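PDB 4PNE: methyltransferase-like protein from Saccharopolyspora spinosa, which catalyses, as a standalone enzyme, a [4+2] cycloaddition in spinosyn biosynthesis and is built like an S-adenosylmethionine-dependent methyltransferase. Local coordinates for residues L45-L50 with Q125-I130; A59-Y64 with G104-R109. All blocks are in the same frame, centred on the assembly; numbering follows the deposited sequence.

Contact 1 of 2, residues L45-L50 with Q125-I130; sequences LVTPLL and QVQVAI. With SAH (S-adenosyl-L-homocysteine), chain C.
The methyl group of Thr47 is where this contact packs most tightly: CG2 meets the end of Ile130 tip to tip, with CG2 and CD1 only 3.3 Å apart, closer than usual for two carbons. The same methyl lies 3.5 Å from CG1 of Val126, whose side chain runs past it in the opposite direction. With chi1 at -77°, OG1 of Thr47 lies beside the backbone N and bonds Tyr43 O, and the methyl is left to face the two aliphatic branches. The axes of the two segments approach to 9.8 Å with directions 47° apart; of the 162 Å² buried in all, Thr47 supplies 75 Å², most of the share of helix 36-54. Helix 125-138 follows strand 117-122 in the Rossmann-like methyltransferase fold, and helix 36-54 packs against its first turns, beside the cofactor pocket. Toward that pocket the packing slackens: Gln127 CG stays 3.9 Å from Thr47 OG1. Beyond CG the glutamine is extended (chi2 179°), carrying its amide to the ribose of S-adenosylhomocysteine, where O3' donates to OE1 at 2.8 Å; Thr122 OG1 bonds the same oxygen. NE2 gives its hydrogen to a water at 2.7 Å, and the link from that water to Thr47 OG1 is suspiciously short and therefore doubtful. Val126 and Ile130, unlike the buried Thr47 and Gln127, remain partly open to solvent.

Contact 2 of 2, residues A59-Y64 with G104-R109; sequences AIHHGY and GQPALR. With SAH (S-adenosyl-L-homocysteine), chain C.
Ala59, in an irregular loop, brings its CA to 5.5 Å from the CA of Gln105, the first residue of helix 105-113, for which Gly104 occupies the N-cap position. The Ala59 methyl touches the amide of Gln105, CB to OE1 at 3.4 Å, because the glutamine chain bends at chi2 (-85°) back over the loop; its NE2 end is held by Asp78. That methyl also lies over one face of the His61 ring, displaced toward the rim. Pro106 comes to the ring's edge, near its plane, with CG 3.7 Å from His61 CE1. Between loop and helix lies the carboxylate of S-adenosylhomocysteine. His61 ND1 donates to OXT over 2.6 Å in an almost straight bond (171°), with the oxygen in the ring plane, and Ile60 N donates to the other oxygen, O, at 2.9 Å and 167°. Pro106 CG packs 3.5 Å from that same oxygen. Gly102, Gly104 and Ala107 are consistent with the GxGxxA pattern of Rossmann-type folds, which runs from the glycine-rich turn after strand 95-99 into the helix. The second ring nitrogen, NE2, is hydrogen-bonded to Ala77 O, which can only accept. Both ring nitrogens thus appear to act as donors, which fixes the ring's rotation and presents ND1 to the carboxylate.

Overall arrangement
Both contacts adjoin the S-adenosylhomocysteine pocket at the C-terminal ends of the parallel strands 95-99 and 117-122, contact 1 through Gln127 at the ribose and contact 2 through four residues at the carboxylate; their centres are about 14 Å apart. Along the chain the order is 45-50, 59-64, 104-109, 125-130, with contact 2 between the segments of contact 1. Each pairs an N-terminal element, helix 36-54 or the loop after it, with the start of a helix following a core strand. They meet at Ile60, whose CD1 lies 3.4 Å from Gln127 NE2 and 4.0 Å from Leu50 CD1. The N-terminal helix and loop thus pack beside core helices that border the ligand, whose carboxylate the loop binds.

Contact 1 of 2, residues L45-L50 with Q125-I130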
loop_
_atom_site.group_PDB
_atom_site.type_symbol
_atom_site.label_atom_id
_atom_site.label_comp_id
_atom_site.label_asym_id
_atom_site.label_seq_id
_atom_site.Cartn_x
_atom_site.Cartn_y
_atom_site.Cartn_z
ATOM N N LEU A 45 -7.677 14.717 2.345
ATOM C CA LEU A 45 -8.720 14.922 3.328
ATOM C C LEU A 45 -8.617 13.999 4.529
ATOM O O LEU A 45 -8.833 14.446 5.643
ATOM C CB LEU A 45 -10.094 14.759 2.683
ATOM C CG LEU A 45 -10.479 15.863 1.711
ATOM C CD1 LEU A 45 -11.781 15.502 0.988
ATOM C CD2 LEU A 45 -10.591 17.186 2.436
ATOM N N VAL A 46 -8.308 12.725 4.312
ATOM C CA VAL A 46 -8.363 11.728 5.378
ATOM C C VAL A 46 -7.061 11.643 6.169
ATOM O O VAL A 46 -7.041 11.165 7.291
ATOM C CB VAL A 46 -8.714 10.318 4.807
ATOM C CG1 VAL A 46 -7.524 9.663 4.186
ATOM C CG2 VAL A 46 -9.245 9.421 5.914
ATOM N N THR A 47 -5.975 12.178 5.621
ATOM C CA THR A 47 -4.684 12.077 6.298
ATOM C C THR A 47 -4.648 12.555 7.739
ATOM O O THR A 47 -4.131 11.821 8.602
ATOM C CB THR A 47 -3.619 12.868 5.511
ATOM O OG1 THR A 47 -3.240 12.094 4.387
ATOM C CG2 THR A 47 -2.374 13.125 6.350
ATOM N N PRO A 48 -5.168 13.764 8.022
ATOM C CA PRO A 48 -5.142 14.226 9.414
ATOM C C PRO A 48 -5.899 13.270 10.365
ATOM O O PRO A 48 -5.488 13.095 11.501
ATOM C CB PRO A 48 -5.831 15.594 9.351
ATOM C CG PRO A 48 -5.777 16.000 7.942
ATOM C CD PRO A 48 -5.798 14.745 7.130
ATOM N N LEU A 49 -6.970 12.647 9.886
ATOM C CA LEU A 49 -7.734 11.700 10.695
ATOM C C LEU A 49 -6.900 10.454 10.950
ATOM O O LEU A 49 -6.806 10.002 12.092
ATOM C CB LEU A 49 -9.066 11.323 10.008
ATOM C CG LEU A 49 -9.919 10.280 10.737
ATOM C CD1 LEU A 49 -10.114 10.562 12.220
ATOM C CD2 LEU A 49 -11.276 10.121 10.048
ATOM N N LEU A 50 -6.272 9.917 9.910
ATOM C CA LEU A 50 -5.426 8.729 10.088
ATOM C C LEU A 50 -4.294 8.995 11.037
ATOM O O LEU A 50 -3.981 8.167 11.893
ATOM C CB LEU A 50 -4.840 8.229 8.767
ATOM C CG LEU A 50 -5.815 7.812 7.683
ATOM C CD1 LEU A 50 -5.068 7.279 6.475
ATOM C CD2 LEU A 50 -6.744 6.747 8.209
ATOM N N GLN A 125 -0.661 15.338 -2.359
ATOM C CA GLN A 125 0.327 16.353 -1.985
ATOM C C GLN A 125 0.471 16.488 -0.467
ATOM O O GLN A 125 1.545 16.809 0.033
ATOM C CB GLN A 125 -0.038 17.699 -2.603
ATOM C CG GLN A 125 -0.100 17.667 -4.087
ATOM C CD GLN A 125 -0.490 18.991 -4.693
ATOM O OE1 GLN A 125 0.331 19.667 -5.302
ATOM N NE2 GLN A 125 -1.750 19.367 -4.530
ATOM N N VAL A 126 -0.610 16.230 0.273
ATOM C CA VAL A 126 -0.516 16.166 1.713
ATOM C C VAL A 126 0.495 15.119 2.104
ATOM O O VAL A 126 1.340 15.354 2.934
ATOM C CB VAL A 126 -1.887 15.851 2.363
ATOM C CG1 VAL A 126 -1.724 15.461 3.809
ATOM C CG2 VAL A 126 -2.844 17.057 2.219
ATOM N N GLN A 127 0.400 13.928 1.529
ATOM C CA GLN A 127 1.346 12.872 1.905
ATOM C C GLN A 127 2.804 13.198 1.502
ATOM O O GLN A 127 3.738 12.904 2.250
ATOM C CB GLN A 127 0.900 11.527 1.306
ATOM C CG GLN A 127 -0.330 10.990 1.990
ATOM C CD GLN A 127 -0.808 9.685 1.424
ATOM O OE1 GLN A 127 -0.545 9.360 0.275
ATOM N NE2 GLN A 127 -1.589 8.989 2.191
ATOM N N VAL A 128 2.998 13.801 0.348
ATOM C CA VAL A 128 4.325 14.206 -0.066
ATOM C C VAL A 128 4.951 15.108 0.975
ATOM O O VAL A 128 6.081 14.878 1.440
ATOM C CB VAL A 128 4.302 14.924 -1.437
ATOM C CG1 VAL A 128 5.676 15.545 -1.755
ATOM C CG2 VAL A 128 3.865 13.946 -2.504
ATOM N N ALA A 129 4.196 16.129 1.375
ATOM C CA ALA A 129 4.694 17.085 2.338
ATOM C C ALA A 129 5.012 16.471 3.702
ATOM O O ALA A 129 6.048 16.756 4.288
ATOM C CB ALA A 129 3.673 18.227 2.504
ATOM N N ILE A 130 4.129 15.605 4.198
ATOM C CA ILE A 130 4.345 14.945 5.485
ATOM C C ILE A 130 5.552 14.013 5.410
ATOM O O ILE A 130 6.390 13.971 6.330
ATOM C CB ILE A 130 3.071 14.154 5.946
ATOM C CG1 ILE A 130 1.950 15.129 6.333
ATOM C CG2 ILE A 130 3.402 13.193 7.097
ATOM C CD1 ILE A 130 0.656 14.474 6.702
HETATM N N SAH C . 2.186 1.987 0.686
HETATM C CA SAH C . 1.731 2.897 1.742
HETATM C CB SAH C . 0.373 3.539 1.477
HETATM C CG SAH C . -0.754 2.668 0.978
HETATM S SD SAH C . -2.295 3.593 0.914
HETATM C C SAH C . 1.711 2.162 3.054
HETATM O O SAH C . 1.656 2.793 4.095
HETATM O OXT SAH C . 1.844 0.935 3.064
HETATM C "C5'" SAH C . -2.388 3.771 -0.887
HETATM C "C4'" SAH C . -1.370 4.744 -1.463
HETATM O "O4'" SAH C . -1.367 4.644 -2.881
HETATM C "C3'" SAH C . -1.661 6.204 -1.159
HETATM O "O3'" SAH C . -0.428 6.769 -0.754
HETATM C "C2'" SAH C . -2.152 6.763 -2.484
HETATM O "O2'" SAH C . -1.975 8.162 -2.700
HETATM C "C1'" SAH C . -1.344 5.919 -3.468
HETATM N N9 SAH C . -1.912 5.932 -4.830
HETATM C C8 SAH C . -3.182 5.718 -5.257
HETATM N N7 SAH C . -3.246 5.879 -6.598
HETATM C C5 SAH C . -2.012 6.213 -7.026
HETATM C C6 SAH C . -1.498 6.511 -8.270
HETATM N N6 SAH C . -2.252 6.482 -9.359
HETATM N N1 SAH C . -0.186 6.797 -8.389
HETATM C C2 SAH C . 0.644 6.821 -7.287
HETATM N N3 SAH C . 0.137 6.576 -6.044
HETATM C C4 SAH C . -1.169 6.246 -5.928
HETATM O O HOH W 1 -2.533 9.802 4.539
#

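Contact 2 of 2, residues A59-Y64 with G104-R109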
loop_
_atom_site.group_PDB
_atom_site.type_symbol
_atom_site.label_atom_id
_atom_site.label_comp_id
_atom_site.label_asym_id
_atom_site.label_seq_id
_atom_site.Cartn_x
_atom_site.Cartn_y
_atom_site.Cartn_z
ATOM N N ALA A 59 1.848 3.859 8.971
ATOM C CA ALA A 59 1.575 2.889 7.909
ATOM C C ALA A 59 0.089 2.903 7.542
ATOM O O ALA A 59 -0.771 2.945 8.409
ATOM C CB ALA A 59 1.997 1.486 8.348
ATOM N N ILE A 60 -0.228 2.877 6.254
ATOM C CA ILE A 60 -1.587 2.762 5.784
ATOM C C ILE A 60 -1.730 1.421 5.063
ATOM O O ILE A 60 -2.083 1.330 3.893
ATOM C CB ILE A 60 -1.959 3.918 4.871
ATOM C CG1 ILE A 60 -1.426 5.245 5.442
ATOM C CG2 ILE A 60 -3.481 3.965 4.698
ATOM C CD1 ILE A 60 -1.635 6.458 4.518
ATOM N N HIS A 61 -1.442 0.370 5.806
ATOM C CA HIS A 61 -1.665 -0.986 5.323
ATOM C C HIS A 61 -1.989 -1.881 6.527
ATOM O O HIS A 61 -1.783 -1.490 7.685
ATOM C CB HIS A 61 -0.452 -1.480 4.514
ATOM C CG HIS A 61 0.829 -1.579 5.290
ATOM N ND1 HIS A 61 1.938 -0.832 4.948
ATOM C CD2 HIS A 61 1.195 -2.330 6.357
ATOM C CE1 HIS A 61 2.929 -1.119 5.777
ATOM N NE2 HIS A 61 2.507 -2.029 6.638
ATOM N N HIS A 62 -2.529 -3.056 6.241
ATOM C CA HIS A 62 -2.960 -4.004 7.275
ATOM C C HIS A 62 -1.789 -4.503 8.108
ATOM O O HIS A 62 -0.646 -4.592 7.622
ATOM C CB HIS A 62 -3.647 -5.199 6.627
ATOM C CG HIS A 62 -5.090 -4.969 6.301
ATOM N ND1 HIS A 62 -5.584 -3.762 5.848
ATOM C CD2 HIS A 62 -6.145 -5.813 6.349
ATOM C CE1 HIS A 62 -6.890 -3.864 5.678
ATOM N NE2 HIS A 62 -7.256 -5.104 5.958
ATOM N N GLY A 63 -2.066 -4.882 9.338
ATOM C CA GLY A 63 -1.070 -5.531 10.166
ATOM C C GLY A 63 -0.999 -7.022 9.885
ATOM O O GLY A 63 -1.974 -7.636 9.426
ATOM N N TYR A 64 0.139 -7.598 10.242
ATOM C CA TYR A 64 0.393 -9.034 10.165
ATOM C C TYR A 64 0.787 -9.510 11.555
ATOM O O TYR A 64 1.748 -9.010 12.150
ATOM C CB TYR A 64 1.501 -9.305 9.137
ATOM C CG TYR A 64 1.984 -10.717 8.956
ATOM C CD1 TYR A 64 2.808 -11.316 9.892
ATOM C CD2 TYR A 64 1.641 -11.437 7.833
ATOM C CE1 TYR A 64 3.276 -12.596 9.717
ATOM C CE2 TYR A 64 2.104 -12.729 7.634
ATOM C CZ TYR A 64 2.917 -13.306 8.586
ATOM O OH TYR A 64 3.382 -14.582 8.395
ATOM N N GLY A 104 4.942 7.815 3.862
ATOM C CA GLY A 104 6.338 7.428 3.861
ATOM C C GLY A 104 6.801 6.639 5.076
ATOM O O GLY A 104 8.000 6.367 5.221
ATOM N N GLN A 105 5.888 6.267 5.983
ATOM C CA GLN A 105 6.351 5.619 7.195
ATOM C C GLN A 105 7.071 4.270 6.912
ATOM O O GLN A 105 8.116 4.012 7.501
ATOM C CB GLN A 105 5.168 5.454 8.174
ATOM C CG GLN A 105 5.520 4.944 9.550
ATOM C CD GLN A 105 5.598 3.409 9.611
ATOM O OE1 GLN A 105 5.199 2.720 8.686
ATOM N NE2 GLN A 105 6.083 2.882 10.726
ATOM N N PRO A 106 6.532 3.404 6.035
ATOM C CA PRO A 106 7.223 2.161 5.743
ATOM C C PRO A 106 8.577 2.397 5.051
ATOM O O PRO A 106 9.546 1.722 5.377
ATOM C CB PRO A 106 6.230 1.435 4.829
ATOM C CG PRO A 106 4.898 1.968 5.215
ATOM C CD PRO A 106 5.202 3.433 5.411
ATOM N N ALA A 107 8.645 3.332 4.114
ATOM C CA ALA A 107 9.919 3.637 3.465
ATOM C C ALA A 107 10.966 4.090 4.482
ATOM O O ALA A 107 12.111 3.689 4.421
ATOM C CB ALA A 107 9.746 4.682 2.413
ATOM N N LEU A 108 10.569 4.958 5.402
ATOM C CA LEU A 108 11.500 5.463 6.387
ATOM C C LEU A 108 11.893 4.401 7.380
ATOM O O LEU A 108 13.003 4.421 7.880
ATOM C CB LEU A 108 10.897 6.684 7.111
ATOM C CG LEU A 108 10.802 7.894 6.192
ATOM C CD1 LEU A 108 9.837 8.940 6.708
ATOM C CD2 LEU A 108 12.171 8.510 5.951
ATOM N N ARG A 109 11.003 3.452 7.666
ATOM C CA ARG A 109 11.364 2.346 8.544
ATOM C C ARG A 109 12.495 1.513 7.956
ATOM O O ARG A 109 13.469 1.145 8.655
ATOM C CB ARG A 109 10.144 1.454 8.815
ATOM C CG ARG A 109 10.454 0.210 9.635
ATOM C CD ARG A 109 9.170 -0.530 10.021
ATOM N NE ARG A 109 9.522 -1.758 10.701
ATOM C CZ ARG A 109 9.829 -1.818 11.993
ATOM N NH1 ARG A 109 9.755 -0.727 12.759
ATOM N NH2 ARG A 109 10.152 -2.984 12.530
HETATM N N SAH C . 2.186 1.987 0.686
HETATM C CA SAH C . 1.731 2.897 1.742
HETATM C CB SAH C . 0.373 3.539 1.477
HETATM C CG SAH C . -0.754 2.668 0.978
HETATM S SD SAH C . -2.295 3.593 0.914
HETATM C C SAH C . 1.711 2.162 3.054
HETATM O O SAH C . 1.656 2.793 4.095
HETATM O OXT SAH C . 1.844 0.935 3.064
HETATM C "C5'" SAH C . -2.388 3.771 -0.887
HETATM C "C4'" SAH C . -1.370 4.744 -1.463
HETATM O "O4'" SAH C . -1.367 4.644 -2.881
HETATM C "C3'" SAH C . -1.661 6.204 -1.159
HETATM O "O3'" SAH C . -0.428 6.769 -0.754
HETATM C "C2'" SAH C . -2.152 6.763 -2.484
HETATM O "O2'" SAH C . -1.975 8.162 -2.700
HETATM C "C1'" SAH C . -1.344 5.919 -3.468
HETATM N N9 SAH C . -1.912 5.932 -4.830
HETATM C C8 SAH C . -3.182 5.718 -5.257
HETATM N N7 SAH C . -3.246 5.879 -6.598
HETATM C C5 SAH C . -2.012 6.213 -7.026
HETATM C C6 SAH C . -1.498 6.511 -8.270
HETATM N N6 SAH C . -2.252 6.482 -9.359
HETATM N N1 SAH C . -0.186 6.797 -8.389
HETATM C C2 SAH C . 0.644 6.821 -7.287
HETATM N N3 SAH C . 0.137 6.576 -6.044
HETATM C C4 SAH C . -1.169 6.246 -5.928
#